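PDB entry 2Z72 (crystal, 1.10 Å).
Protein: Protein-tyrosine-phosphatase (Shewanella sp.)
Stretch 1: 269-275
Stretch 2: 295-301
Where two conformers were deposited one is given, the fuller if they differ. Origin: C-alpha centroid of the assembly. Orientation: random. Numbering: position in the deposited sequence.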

# COMPACT_ATOMS: atom_id res chain seq x y z
N GLU A 269 14.34 15.34 -18.20
CA GLU A 269 12.93 15.02 -18.32
C GLU A 269 12.40 14.89 -16.89
O GLU A 269 11.36 15.47 -16.57
CB GLU A 269 12.61 13.72 -19.08
CG GLU A 269 11.18 13.51 -19.47
CD GLU A 269 10.37 12.47 -20.15
OE1 GLU A 269 11.01 11.63 -20.84
OE2 GLU A 269 9.09 12.52 -19.98
N LEU A 270 13.17 14.21 -16.05
CA LEU A 270 12.76 14.15 -14.64
C LEU A 270 12.64 15.53 -14.00
O LEU A 270 11.67 15.79 -13.27
CB LEU A 270 13.76 13.27 -13.88
CG LEU A 270 13.47 13.01 -12.43
CD1 LEU A 270 12.13 12.27 -12.24
CD2 LEU A 270 14.59 12.17 -11.86
N ASP A 271 13.60 16.39 -14.31
CA ASP A 271 13.57 17.73 -13.75
C ASP A 271 12.29 18.43 -14.11
O ASP A 271 11.74 19.17 -13.29
CB ASP A 271 14.76 18.57 -14.24
CG ASP A 271 16.06 18.11 -13.63
OD1 ASP A 271 16.05 17.53 -12.53
OD2 ASP A 271 17.10 18.44 -14.28
N THR A 272 11.80 18.18 -15.31
CA THR A 272 10.54 18.87 -15.66
C THR A 272 9.37 18.35 -14.82
O THR A 272 8.47 19.14 -14.49
CB THR A 272 10.23 18.68 -17.15
OG1 THR A 272 11.25 19.26 -17.95
CG2 THR A 272 8.95 19.40 -17.54
N ILE A 273 9.40 17.10 -14.47
CA ILE A 273 8.33 16.58 -13.60
C ILE A 273 8.47 17.06 -12.18
O ILE A 273 7.51 17.49 -11.54
CB ILE A 273 8.32 15.04 -13.75
CG1 ILE A 273 7.95 14.68 -15.20
CG2 ILE A 273 7.45 14.44 -12.66
CD1 ILE A 273 8.39 13.30 -15.64
N LEU A 274 9.70 17.05 -11.63
CA LEU A 274 9.93 17.57 -10.32
C LEU A 274 9.42 19.03 -10.21
O LEU A 274 8.78 19.44 -9.27
CB LEU A 274 11.41 17.57 -9.96
CG LEU A 274 12.11 16.22 -9.85
CD1 LEU A 274 13.63 16.36 -9.70
CD2 LEU A 274 11.48 15.45 -8.69
N GLN A 275 9.78 19.84 -11.22
CA GLN A 275 9.37 21.24 -11.25
C GLN A 275 7.86 21.38 -11.31
O GLN A 275 7.25 22.25 -10.67
CB GLN A 275 10.06 21.94 -12.47
CG GLN A 275 11.51 22.28 -12.15
CD GLN A 275 12.36 22.52 -13.38
OE1 GLN A 275 13.62 22.43 -13.34
NE2 GLN A 275 11.65 22.87 -14.46
N LEU A 295 18.11 7.01 -7.86
CA LEU A 295 18.47 7.23 -9.27
C LEU A 295 18.46 8.72 -9.54
O LEU A 295 17.81 9.54 -8.87
CB LEU A 295 17.44 6.52 -10.17
CG LEU A 295 17.44 4.98 -10.07
CD1 LEU A 295 16.35 4.51 -10.98
CD2 LEU A 295 18.76 4.43 -10.52
N PHE A 296 19.22 9.11 -10.55
CA PHE A 296 19.22 10.51 -11.03
C PHE A 296 19.59 11.46 -9.91
O PHE A 296 18.88 12.37 -9.56
CB PHE A 296 17.91 10.90 -11.66
CG PHE A 296 17.50 9.97 -12.77
CD1 PHE A 296 16.46 9.08 -12.60
CD2 PHE A 296 18.17 9.97 -13.96
CE1 PHE A 296 16.08 8.24 -13.63
CE2 PHE A 296 17.83 9.13 -15.01
CZ PHE A 296 16.79 8.22 -14.83
N HIS A 297 20.79 11.25 -9.32
CA HIS A 297 21.26 12.11 -8.24
C HIS A 297 20.21 12.14 -7.13
O HIS A 297 19.91 13.20 -6.54
CB HIS A 297 21.65 13.47 -8.84
CG HIS A 297 22.74 13.44 -9.88
ND1 HIS A 297 22.46 13.34 -11.21
CD2 HIS A 297 24.06 13.40 -9.75
CE1 HIS A 297 23.60 13.31 -11.91
NE2 HIS A 297 24.59 13.34 -11.04
N ASN A 298 19.65 10.98 -6.81
CA ASN A 298 18.65 10.74 -5.78
C ASN A 298 17.38 11.60 -5.91
O ASN A 298 16.65 11.76 -4.94
CB ASN A 298 19.28 11.01 -4.45
CG ASN A 298 20.28 9.98 -4.00
OD1 ASN A 298 20.06 8.81 -4.19
ND2 ASN A 298 21.38 10.44 -3.42
N LYS A 299 17.08 11.99 -7.12
CA LYS A 299 15.79 12.62 -7.43
C LYS A 299 14.63 11.62 -7.49
O LYS A 299 13.50 12.02 -7.25
CB LYS A 299 15.91 13.34 -8.80
CG LYS A 299 16.88 14.51 -8.70
CD LYS A 299 17.10 15.16 -10.04
CE LYS A 299 18.20 16.19 -9.97
NZ LYS A 299 18.49 16.80 -11.31
N VAL A 300 14.94 10.36 -7.79
CA VAL A 300 13.98 9.26 -7.68
C VAL A 300 14.54 8.31 -6.63
O VAL A 300 15.71 7.92 -6.70
CB VAL A 300 13.75 8.51 -9.00
CG1 VAL A 300 12.97 7.21 -8.77
CG2 VAL A 300 12.98 9.33 -10.03
N ILE A 301 13.69 7.92 -5.69
CA ILE A 301 14.08 6.84 -4.77
C ILE A 301 13.12 5.69 -5.00
O ILE A 301 11.93 5.82 -4.88
CB ILE A 301 14.09 7.23 -3.29
CG1 ILE A 301 14.78 8.59 -3.03
CG2 ILE A 301 14.75 6.12 -2.49
CD1 ILE A 301 16.27 8.62 -3.30
O HOH W 1 19.24 19.26 -12.71

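The contact between these two stretches is a small helix-against-hairpin packing, in which one leucine supplies most of the helix's apolar contact and a lysine–aspartate salt bridge closes its polar side. It illustrates a general principle: a long amphipathic side chain can serve a greasy surface along its length and a charge at its tip.

Residues 269-275 form part of a longer helix, held by bonds such as Leu274 N to Leu270 O (2.9 Å) and Gln275 N to Asp271 O (2.9 Å). The partner is a tight hairpin. Leu295 N donates to Val300 O at 2.8 Å and Val300 N to Leu295 O at 3.2 Å, while a type I' turn from Phe296 to Lys299 reverses the chain, with Lys299 N bonded to Phe296 O at 3.1 Å. No backbone hydrogen bond joins helix to hairpin, and the closest contacts are all between side chains.

Leu270 points toward the hairpin, and its CD2 methyl lies 3.5 Å from Lys299 CB, 3.6 Å from Phe296 CB and 3.7 Å from Val300 CG2. These are van der Waals distances, and the hairpin places all three partners within reach of a single methyl group. One helical turn on, Leu274 also points toward the hairpin and sets its CD1 3.7 Å from Lys299 CD, so the lysine's methylene chain packs against both leucines.

That chain is extended, with chi2, chi3 and chi4 all t, which carries the ammonium group out to Asp271. The aspartate's CA-to-CB bond points sideways, but its carboxylate comes nearer: Lys299 NZ donates to Asp271 OD1 at 2.8 Å, combining hydrogen bond and charge attraction. A water reinforces the pair, accepting from Lys299 NZ at 2.9 Å and donating to Asp271 OD2 at 2.8 Å, so both carboxylate oxygens are linked to the same ammonium group.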